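Local coordinates for protein acidocalcisomal pyrophosphatase (Trypanosoma brucei brucei, PDB 5CUY) that probably hydrolyses inorganic diphosphate to phosphate with the help of magnesium ions, as a pyrophosphatase of the acidocalcisomes, at residues D[182-187]-D[195-200]. The protein carries 1 engineered substitution. Sequence-based numbering, arbitrary orientation.
Sequences RVLYFF and ERQVSP
Val-198 packs against Tyr-185 and Phe-187 on one face of a beta hairpin, illustrating how two antiparallel strands, here strongly twisted with 133° between their directions, are joined by side chains as well as by backbone bonds. Val-198 CG2 lies 3.6 Å from CB of Tyr-185, while its CG1 stands over one face of the Phe-187 ring, offset toward the rim and 3.7 Å from the centroid, a CH-pi contact. With chi1 at -58°, CG1 is anti to the carbonyl carbon and CG2 lies between the backbone N and the carbonyl carbon, which turns the two methyls to different aromatic neighbours. Just beyond the strand, Pro-200 brings CB over the centre of the Tyr-185 ring, 3.5 Å from the centroid and 9° off the normal. The phenol reaches on to hydrogen-bond the carbonyl of Gly-308.

Phe-187 and Arg-196 form a hydrogen-bonded antiparallel pair: Phe-187 N donates to Arg-196 O (2.9 Å) and Arg-196 N to Phe-187 O (3.0 Å). Val-198 N also donates to Tyr-185 O (2.7 Å). Between these bonds Phe-186 and Gln-197 form a non-hydrogen-bonded pair whose side chains diverge.

Strands 166-173 and 249-254 also pair with strand 182-189. Remote from the magnesium site, the backbone bonds join the hairpin strands, while apolar side chains of the Tyr-185 face pack on Ile-227 and on Ala-157 and Val-212 of the second subunit.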
loop_
_atom_site.group_PDB
_atom_site.type_symbol
_atom_site.label_atom_id
_atom_site.label_comp_id
_atom_site.label_asym_id
_atom_site.label_seq_id
_atom_site.Cartn_x
_atom_site.Cartn_y
_atom_site.Cartn_z
ATOM N N ARG D 182 33.380 6.827 12.317
ATOM C CA ARG D 182 33.111 7.829 11.324
ATOM C C ARG D 182 32.419 7.147 10.166
ATOM O O ARG D 182 32.733 6.002 9.835
ATOM C CB ARG D 182 34.399 8.455 10.799
ATOM C CG ARG D 182 35.146 9.361 11.764
ATOM C CD ARG D 182 34.406 10.671 11.996
ATOM N NE ARG D 182 35.123 11.600 12.864
ATOM C CZ ARG D 182 35.516 11.352 14.120
ATOM N NH1 ARG D 182 35.268 10.165 14.706
ATOM N NH2 ARG D 182 36.145 12.314 14.801
ATOM N N VAL D 183 31.458 7.840 9.552
ATOM C CA VAL D 183 30.797 7.334 8.354
ATOM C C VAL D 183 31.291 8.287 7.265
ATOM O O VAL D 183 31.058 9.484 7.354
ATOM C CB VAL D 183 29.302 7.447 8.473
ATOM C CG1 VAL D 183 28.646 7.061 7.143
ATOM C CG2 VAL D 183 28.811 6.551 9.582
ATOM N N LEU D 184 32.005 7.766 6.267
ATOM C CA LEU D 184 32.537 8.583 5.164
ATOM C C LEU D 184 31.736 8.442 3.859
ATOM O O LEU D 184 31.071 7.446 3.647
ATOM C CB LEU D 184 34.003 8.227 4.887
ATOM C CG LEU D 184 35.013 8.077 6.044
ATOM C CD1 LEU D 184 36.419 8.329 5.523
ATOM C CD2 LEU D 184 34.732 9.044 7.129
ATOM N N TYR D 185 31.824 9.436 2.979
ATOM C CA TYR D 185 31.103 9.406 1.705
ATOM C C TYR D 185 31.947 9.542 0.464
ATOM O O TYR D 185 32.940 10.271 0.433
ATOM C CB TYR D 185 30.060 10.518 1.648
ATOM C CG TYR D 185 29.002 10.425 2.705
ATOM C CD1 TYR D 185 29.293 10.729 4.040
ATOM C CD2 TYR D 185 27.736 9.968 2.391
ATOM C CE1 TYR D 185 28.336 10.569 5.027
ATOM C CE2 TYR D 185 26.797 9.804 3.362
ATOM C CZ TYR D 185 27.102 10.112 4.673
ATOM O OH TYR D 185 26.125 10.020 5.615
ATOM N N PHE D 186 31.532 8.867 -0.590
ATOM C CA PHE D 186 32.270 8.965 -1.832
ATOM C C PHE D 186 31.300 8.927 -2.978
ATOM O O PHE D 186 30.128 8.576 -2.799
ATOM C CB PHE D 186 33.264 7.798 -2.003
ATOM C CG PHE D 186 34.214 7.639 -0.863
ATOM C CD1 PHE D 186 33.847 6.907 0.264
ATOM C CD2 PHE D 186 35.459 8.262 -0.893
ATOM C CE1 PHE D 186 34.701 6.803 1.357
ATOM C CE2 PHE D 186 36.319 8.172 0.191
ATOM C CZ PHE D 186 35.940 7.441 1.323
ATOM N N PHE D 187 31.836 9.255 -4.146
ATOM C CA PHE D 187 31.136 9.284 -5.424
ATOM C C PHE D 187 31.991 8.464 -6.389
ATOM O O PHE D 187 33.197 8.708 -6.533
ATOM C CB PHE D 187 31.099 10.702 -5.994
ATOM C CG PHE D 187 29.909 11.535 -5.592
ATOM C CD1 PHE D 187 29.105 11.197 -4.505
ATOM C CD2 PHE D 187 29.637 12.732 -6.302
ATOM C CE1 PHE D 187 28.041 12.024 -4.107
ATOM C CE2 PHE D 187 28.586 13.581 -5.930
ATOM C CZ PHE D 187 27.769 13.241 -4.827
ATOM N N GLU D 195 36.659 6.451 -8.162
ATOM C CA GLU D 195 36.199 6.923 -6.865
ATOM C C GLU D 195 36.890 8.149 -6.244
ATOM O O GLU D 195 38.119 8.291 -6.276
ATOM C CB GLU D 195 36.240 5.779 -5.887
ATOM C CG GLU D 195 35.371 4.634 -6.355
ATOM C CD GLU D 195 34.821 3.843 -5.202
ATOM O OE1 GLU D 195 35.105 4.217 -4.026
ATOM O OE2 GLU D 195 34.106 2.854 -5.481
ATOM N N ARG D 196 36.055 9.000 -5.632
ATOM C CA ARG D 196 36.447 10.259 -4.988
ATOM C C ARG D 196 35.652 10.487 -3.677
ATOM O O ARG D 196 34.461 10.262 -3.619
ATOM C CB ARG D 196 36.128 11.363 -5.992
ATOM C CG ARG D 196 36.596 12.708 -5.705
ATOM C CD ARG D 196 35.508 13.599 -6.197
ATOM N NE ARG D 196 35.960 14.721 -7.031
ATOM C CZ ARG D 196 36.746 15.715 -6.617
ATOM N NH1 ARG D 196 37.212 15.762 -5.358
ATOM N NH2 ARG D 196 37.031 16.684 -7.481
ATOM N N GLN D 197 36.292 10.951 -2.621
ATOM C CA GLN D 197 35.581 11.216 -1.382
ATOM C C GLN D 197 34.773 12.489 -1.556
ATOM O O GLN D 197 35.207 13.428 -2.247
ATOM C CB GLN D 197 36.563 11.409 -0.230
ATOM C CG GLN D 197 35.891 11.534 1.136
ATOM C CD GLN D 197 36.873 11.536 2.315
ATOM O OE1 GLN D 197 38.058 11.240 2.153
ATOM N NE2 GLN D 197 36.375 11.840 3.503
ATOM N N VAL D 198 33.617 12.558 -0.905
ATOM C CA VAL D 198 32.780 13.766 -0.995
ATOM C C VAL D 198 32.270 14.137 0.397
ATOM O O VAL D 198 32.351 13.343 1.325
ATOM C CB VAL D 198 31.522 13.556 -1.903
ATOM C CG1 VAL D 198 31.927 13.139 -3.311
ATOM C CG2 VAL D 198 30.573 12.489 -1.271
ATOM N N SER D 199 31.738 15.349 0.519
ATOM C CA SER D 199 31.149 15.854 1.766
ATOM C C SER D 199 29.634 15.647 1.619
ATOM O O SER D 199 29.020 16.091 0.626
ATOM C CB SER D 199 31.463 17.358 1.945
ATOM O OG SER D 199 30.717 17.958 3.001
ATOM N N PRO D 200 29.021 14.910 2.566
ATOM C CA PRO D 200 27.581 14.696 2.457
ATOM C C PRO D 200 26.856 16.029 2.614
ATOM O O PRO D 200 25.753 16.215 2.117
ATOM C CB PRO D 200 27.301 13.723 3.594
ATOM C CG PRO D 200 28.391 14.091 4.597
ATOM C CD PRO D 200 29.573 14.177 3.720
#